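Local structure of uncharacterized metalloprotein (Deinococcus radiodurans, 3GG7) at residues A[165-171]-A[189-195]; A[110-114]-A[136-142]. The protein binds manganese and, as a TatD-type member of the metallo-dependent hydrolases, probably hydrolyses ester bonds, although its substrate is not established. All coordinates share one frame; numbering follows the deposited sequence.

Contact 1: A[165-171]-A[189-195]; sequences CWFSVGP and DRVLTET
Ser-168 OG donates a hydrogen bond to Glu-194 OE1 at 2.5 Å, arriving on the anti side of the carboxylate and 22° out of its plane. Glu-194 OE2 is hydrogen-bonded to ND1 of His-148, so the carboxylate is held at both oxygens. A first torsion of 67° sets Glu-194 CG between its own backbone N and carbonyl carbon, and the extended chain beyond passes Val-169 O to reach the serine. Alongside this pair, strands 166-169 and 191-193 run parallel: Phe-167 N bonds to Arg-190 O, Leu-192 N to Phe-167 O (2.8 Å), Val-169 N to Leu-192 O and Glu-194 N to Val-169 O. At the opposite end Arg-190 lays CG over the five-membered ring of Trp-166, a CH-pi contact 3.8 Å from the centroid and 6° off the normal. The chain then bends at chi3, which brings NH1 to Cys-165 O at 2.9 Å; Ile-161 O takes a second bond from the same nitrogen. Leu-192 CG meets the indole near its plane, at CE3. His-148 is predicted to bind a second metal, and the Glu-194 side chain lies about 6 Å from the bound manganese, touching its ligand His-7. The serine and histidine bonds thus fix the rotation of a buried carboxylate and tie it to His-148 at the C-terminal, metal-bearing end of the TIM-barrel strands.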
loop_
_atom_site.group_PDB
_atom_site.type_symbol
_atom_site.label_atom_id
_atom_site.label_comp_id
_atom_site.label_asym_id
_atom_site.label_seq_id
_atom_site.Cartn_x
_atom_site.Cartn_y
_atom_site.Cartn_z
ATOM N N CYS A 165 5.451 4.987 -11.091
ATOM C CA CYS A 165 4.774 4.702 -9.820
ATOM C C CYS A 165 3.319 5.083 -9.889
ATOM O O CYS A 165 2.924 6.034 -10.600
ATOM C CB CYS A 165 5.406 5.450 -8.653
ATOM S SG CYS A 165 7.060 4.899 -8.210
ATOM N N TRP A 166 2.518 4.312 -9.146
ATOM C CA TRP A 166 1.150 4.654 -8.785
ATOM C C TRP A 166 1.126 5.136 -7.337
ATOM O O TRP A 166 2.155 5.078 -6.668
ATOM C CB TRP A 166 0.224 3.447 -8.938
ATOM C CG TRP A 166 0.048 2.930 -10.345
ATOM C CD1 TRP A 166 1.014 2.638 -11.256
ATOM C CD2 TRP A 166 -1.186 2.603 -10.948
ATOM N NE1 TRP A 166 0.449 2.164 -12.417
ATOM C CE2 TRP A 166 -0.907 2.123 -12.244
ATOM C CE3 TRP A 166 -2.516 2.679 -10.518
ATOM C CZ2 TRP A 166 -1.907 1.726 -13.123
ATOM C CZ3 TRP A 166 -3.508 2.262 -11.392
ATOM C CH2 TRP A 166 -3.193 1.821 -12.686
ATOM N N PHE A 167 -0.026 5.598 -6.850
ATOM C CA PHE A 167 -0.152 6.182 -5.533
ATOM C C PHE A 167 -1.440 5.775 -4.889
ATOM O O PHE A 167 -2.480 5.858 -5.525
ATOM C CB PHE A 167 -0.083 7.728 -5.634
ATOM C CG PHE A 167 1.103 8.194 -6.403
ATOM C CD1 PHE A 167 2.319 8.416 -5.754
ATOM C CD2 PHE A 167 1.045 8.307 -7.782
ATOM C CE1 PHE A 167 3.440 8.775 -6.466
ATOM C CE2 PHE A 167 2.170 8.652 -8.513
ATOM C CZ PHE A 167 3.370 8.906 -7.845
ATOM N N SER A 168 -1.387 5.354 -3.624
ATOM C CA SER A 168 -2.593 5.177 -2.861
ATOM C C SER A 168 -2.617 6.235 -1.775
ATOM O O SER A 168 -1.666 6.418 -1.033
ATOM C CB SER A 168 -2.744 3.729 -2.319
ATOM O OG SER A 168 -1.641 3.330 -1.513
ATOM N N VAL A 169 -3.718 6.971 -1.736
ATOM C CA VAL A 169 -3.810 8.165 -0.925
ATOM C C VAL A 169 -4.892 7.963 0.111
ATOM O O VAL A 169 -5.916 7.311 -0.160
ATOM C CB VAL A 169 -4.058 9.445 -1.796
ATOM C CG1 VAL A 169 -2.996 9.577 -2.879
ATOM C CG2 VAL A 169 -5.438 9.441 -2.411
ATOM N N GLY A 170 -4.652 8.500 1.301
ATOM C CA GLY A 170 -5.501 8.295 2.449
ATOM C C GLY A 170 -6.116 9.548 3.022
ATOM O O GLY A 170 -5.967 10.643 2.462
ATOM N N PRO A 171 -6.805 9.410 4.156
ATOM C CA PRO A 171 -7.519 10.536 4.765
ATOM C C PRO A 171 -6.662 11.756 5.104
ATOM O O PRO A 171 -7.127 12.893 4.950
ATOM C CB PRO A 171 -8.076 9.923 6.046
ATOM C CG PRO A 171 -8.297 8.469 5.689
ATOM C CD PRO A 171 -7.117 8.132 4.824
ATOM N N ASP A 189 -5.178 8.850 -13.450
ATOM C CA ASP A 189 -5.269 7.435 -13.837
ATOM C C ASP A 189 -4.287 6.523 -13.077
ATOM O O ASP A 189 -4.218 5.327 -13.367
ATOM C CB ASP A 189 -5.199 7.239 -15.378
ATOM C CG ASP A 189 -3.941 7.776 -16.011
ATOM O OD1 ASP A 189 -3.023 8.223 -15.295
ATOM O OD2 ASP A 189 -3.859 7.717 -17.271
ATOM N N ARG A 190 -3.566 7.091 -12.103
ATOM C CA ARG A 190 -2.671 6.295 -11.238
ATOM C C ARG A 190 -2.945 6.507 -9.746
ATOM O O ARG A 190 -2.105 6.155 -8.898
ATOM C CB ARG A 190 -1.218 6.621 -11.558
ATOM C CG ARG A 190 -0.735 5.991 -12.880
ATOM C CD ARG A 190 0.781 6.045 -13.024
ATOM N NE ARG A 190 1.206 7.085 -13.943
ATOM C CZ ARG A 190 2.447 7.548 -14.027
ATOM N NH1 ARG A 190 3.421 7.060 -13.244
ATOM N NH2 ARG A 190 2.717 8.499 -14.917
ATOM N N VAL A 191 -4.122 7.031 -9.420
ATOM C CA VAL A 191 -4.528 7.303 -8.047
ATOM C C VAL A 191 -5.498 6.236 -7.530
ATOM O O VAL A 191 -6.505 5.926 -8.161
ATOM C CB VAL A 191 -5.103 8.713 -7.904
ATOM C CG1 VAL A 191 -5.599 8.988 -6.485
ATOM C CG2 VAL A 191 -4.002 9.708 -8.248
ATOM N N LEU A 192 -5.131 5.650 -6.389
ATOM C CA LEU A 192 -5.969 4.695 -5.662
ATOM C C LEU A 192 -6.230 5.300 -4.298
ATOM O O LEU A 192 -5.514 6.196 -3.845
ATOM C CB LEU A 192 -5.217 3.352 -5.507
ATOM C CG LEU A 192 -4.727 2.732 -6.809
ATOM C CD1 LEU A 192 -3.836 1.554 -6.523
ATOM C CD2 LEU A 192 -5.902 2.356 -7.739
ATOM N N THR A 193 -7.241 4.778 -3.613
ATOM C CA THR A 193 -7.611 5.230 -2.281
ATOM C C THR A 193 -7.210 4.164 -1.246
ATOM O O THR A 193 -7.248 2.994 -1.551
ATOM C CB THR A 193 -9.125 5.510 -2.203
ATOM O OG1 THR A 193 -9.857 4.430 -2.783
ATOM C CG2 THR A 193 -9.497 6.804 -2.962
ATOM N N GLU A 194 -6.872 4.590 -0.034
ATOM C CA GLU A 194 -6.510 3.677 1.077
ATOM C C GLU A 194 -6.919 4.283 2.410
ATOM O O GLU A 194 -7.247 5.474 2.463
ATOM C CB GLU A 194 -4.993 3.427 1.104
ATOM C CG GLU A 194 -4.143 4.666 1.471
ATOM C CD GLU A 194 -2.673 4.328 1.791
ATOM O OE1 GLU A 194 -2.018 3.651 0.976
ATOM O OE2 GLU A 194 -2.204 4.714 2.884
ATOM N N THR A 195 -6.880 3.505 3.490
ATOM C CA THR A 195 -6.923 4.037 4.848
ATOM C C THR A 195 -5.643 3.828 5.666
ATOM O O THR A 195 -5.333 4.619 6.534
ATOM C CB THR A 195 -8.058 3.468 5.702
ATOM O OG1 THR A 195 -7.861 2.053 5.912
ATOM C CG2 THR A 195 -9.427 3.747 5.077
#

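Contact 2: A[110-114]-A[136-142]; sequences LRRCE and LEANPRS
Leu-110 leans on Asn-139 from its first side-chain carbon: CB lies 3.9 Å from the amide carbon CG and is also close to Asn-139 CB. Further out the leucine forks. CD1 stays with the asparagine, 3.9 Å from ND2, while CD2 turns to Ser-142, 3.8 Å from OG, and meets Leu-136 CD2 at the inner side of the contact. The two side chains, Leu-110 and Asn-139, cross at about a right angle. The polar ends of the amide have other neighbours: ND2 is hydrogen-bonded to Cys-135 O, and OD1 faces Arg-111 NH1 at 3.3 Å, at an angle too poor for a bond. Ser-142 OG, with chi1 at 55°, points back into its own turn and donates to Asn-139 O over 2.7 Å, nearly straight onto the carbonyl; Ser-142 N, more distant, shares that acceptor. Ser-142 CB meanwhile rests against Leu-110 O, and Cys-113 CB packs on Ser-142 O at 3.3 Å. On the outer side Glu-114, fully extended with CG anti to the backbone N (chi1 -179°), runs its CG and CD past Arg-141 CB, each 3.6 Å away. The carboxylate and guanidinium remain beyond salt-bridge distance, with planes 55° apart. Helix 99-115 is thereby packed against the turn that leaves helix 129-138 and enters strand 143-148. Carbon contacts, some of them onto backbone oxygens, join the two pieces, while the side-chain bonds of Ser-142 and Asn-139 close the turn and tie it to the end of helix 129-138.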
loop_
_atom_site.group_PDB
_atom_site.type_symbol
_atom_site.label_atom_id
_atom_site.label_comp_id
_atom_site.label_asym_id
_atom_site.label_seq_id
_atom_site.Cartn_x
_atom_site.Cartn_y
_atom_site.Cartn_z
ATOM N N LEU A 110 12.507 -7.166 -4.024
ATOM C CA LEU A 110 12.359 -6.711 -5.402
ATOM C C LEU A 110 12.933 -7.729 -6.379
ATOM O O LEU A 110 12.305 -8.032 -7.384
ATOM C CB LEU A 110 13.009 -5.346 -5.589
ATOM C CG LEU A 110 12.379 -4.197 -4.813
ATOM C CD1 LEU A 110 13.122 -2.908 -5.084
ATOM C CD2 LEU A 110 10.891 -4.009 -5.169
ATOM N N ARG A 111 14.074 -8.303 -6.038
ATOM C CA ARG A 111 14.677 -9.316 -6.893
ATOM C C ARG A 111 13.805 -10.577 -7.011
ATOM O O ARG A 111 13.619 -11.097 -8.116
ATOM C CB ARG A 111 16.086 -9.640 -6.413
ATOM C CG ARG A 111 17.062 -8.485 -6.604
ATOM C CD ARG A 111 18.490 -8.991 -6.701
ATOM N NE ARG A 111 19.492 -7.989 -6.335
ATOM C CZ ARG A 111 19.781 -6.883 -7.028
ATOM N NH1 ARG A 111 19.130 -6.565 -8.152
ATOM N NH2 ARG A 111 20.737 -6.069 -6.583
ATOM N N ARG A 112 13.224 -11.036 -5.894
ATOM C CA ARG A 112 12.352 -12.214 -5.920
ATOM C C ARG A 112 11.088 -11.911 -6.704
ATOM O O ARG A 112 10.605 -12.758 -7.459
ATOM C CB ARG A 112 11.999 -12.692 -4.516
ATOM C CG ARG A 112 13.208 -13.062 -3.659
ATOM C CD ARG A 112 13.933 -14.308 -4.150
ATOM N NE ARG A 112 14.804 -14.060 -5.301
ATOM C CZ ARG A 112 15.994 -13.451 -5.261
ATOM N NH1 ARG A 112 16.686 -13.295 -6.389
ATOM N NH2 ARG A 112 16.501 -12.982 -4.122
ATOM N N CYS A 113 10.567 -10.686 -6.587
ATOM C CA CYS A 113 9.412 -10.288 -7.389
ATOM C C CYS A 113 9.759 -10.392 -8.875
ATOM O O CYS A 113 9.006 -10.958 -9.646
ATOM C CB CYS A 113 8.951 -8.885 -7.070
ATOM S SG CYS A 113 8.083 -8.777 -5.463
ATOM N N GLU A 114 10.927 -9.886 -9.252
ATOM C CA GLU A 114 11.366 -9.992 -10.656
ATOM C C GLU A 114 11.446 -11.457 -11.097
ATOM O O GLU A 114 10.938 -11.818 -12.183
ATOM C CB GLU A 114 12.706 -9.293 -10.865
ATOM C CG GLU A 114 13.176 -9.362 -12.306
ATOM C CD GLU A 114 14.469 -8.633 -12.568
ATOM O OE1 GLU A 114 14.783 -7.628 -11.872
ATOM O OE2 GLU A 114 15.163 -9.062 -13.517
ATOM N N LEU A 136 13.753 1.146 -6.919
ATOM C CA LEU A 136 12.792 0.811 -7.963
ATOM C C LEU A 136 13.429 1.021 -9.335
ATOM O O LEU A 136 13.209 0.225 -10.244
ATOM C CB LEU A 136 11.537 1.657 -7.851
ATOM C CG LEU A 136 10.665 1.332 -6.635
ATOM C CD1 LEU A 136 9.521 2.324 -6.521
ATOM C CD2 LEU A 136 10.147 -0.100 -6.705
ATOM N N GLU A 137 14.194 2.096 -9.468
ATOM C CA GLU A 137 14.877 2.366 -10.749
ATOM C C GLU A 137 15.864 1.248 -11.085
ATOM O O GLU A 137 16.035 0.892 -12.257
ATOM C CB GLU A 137 15.597 3.701 -10.725
ATOM C CG GLU A 137 16.123 4.062 -12.098
ATOM C CD GLU A 137 16.477 5.513 -12.243
ATOM O OE1 GLU A 137 16.608 5.950 -13.408
ATOM O OE2 GLU A 137 16.626 6.209 -11.222
ATOM N N ALA A 138 16.499 0.687 -10.061
ATOM C CA ALA A 138 17.475 -0.386 -10.222
ATOM C C ALA A 138 16.831 -1.749 -10.481
ATOM O O ALA A 138 17.498 -2.690 -10.925
ATOM C CB ALA A 138 18.367 -0.458 -8.993
ATOM N N ASN A 139 15.532 -1.850 -10.192
ATOM C CA ASN A 139 14.788 -3.098 -10.299
ATOM C C ASN A 139 13.458 -2.878 -11.015
ATOM O O ASN A 139 12.409 -3.135 -10.431
ATOM C CB ASN A 139 14.488 -3.632 -8.878
ATOM C CG ASN A 139 15.728 -4.062 -8.130
ATOM O OD1 ASN A 139 16.171 -5.205 -8.257
ATOM N ND2 ASN A 139 16.289 -3.159 -7.324
ATOM N N PRO A 140 13.482 -2.402 -12.288
ATOM C CA PRO A 140 12.247 -2.067 -13.000
ATOM C C PRO A 140 11.366 -3.265 -13.336
ATOM O O PRO A 140 10.178 -3.082 -13.554
ATOM C CB PRO A 140 12.748 -1.398 -14.297
ATOM C CG PRO A 140 14.071 -1.947 -14.491
ATOM C CD PRO A 140 14.662 -2.157 -13.133
ATOM N N ARG A 141 11.914 -4.475 -13.325
ATOM C CA ARG A 141 11.119 -5.661 -13.639
ATOM C C ARG A 141 10.469 -6.308 -12.403
ATOM O O ARG A 141 9.857 -7.367 -12.513
ATOM C CB ARG A 141 11.984 -6.685 -14.366
ATOM C CG ARG A 141 12.417 -6.233 -15.738
ATOM C CD ARG A 141 13.193 -7.322 -16.412
ATOM N NE ARG A 141 13.750 -6.857 -17.677
ATOM C CZ ARG A 141 14.990 -6.396 -17.854
ATOM N NH1 ARG A 141 15.857 -6.331 -16.843
ATOM N NH2 ARG A 141 15.369 -6.001 -19.066
ATOM N N SER A 142 10.578 -5.647 -11.249
ATOM C CA SER A 142 9.948 -6.143 -10.017
ATOM C C SER A 142 8.422 -6.025 -10.049
ATOM O O SER A 142 7.715 -6.707 -9.287
ATOM C CB SER A 142 10.505 -5.423 -8.789
ATOM O OG SER A 142 10.376 -4.031 -8.914
#

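From the N terminus the chain lays down strands 4-8 to 83-88 before helix 99-115; it then passes through strand 119-124 and helix 129-138 and closes contact 2 over 21 residues. Strand 143-148 and helix 154-162 follow before contact 1 opens; its loop of 17 residues, largely helical, closes when strand 191-193 joins the sheet beside 166-169. The two loops are in series, neither nested nor crossed. Contact 1 joins neighbouring barrel strands near the manganese site, whereas contact 2 joins helix 99-115 to the end of helix 129-138 and the turn after it, on the outside of the barrel. Their centres are 21 Å apart, yet they touch where Cys-165 SG packs on Leu-136 CD1 at 3.9 Å.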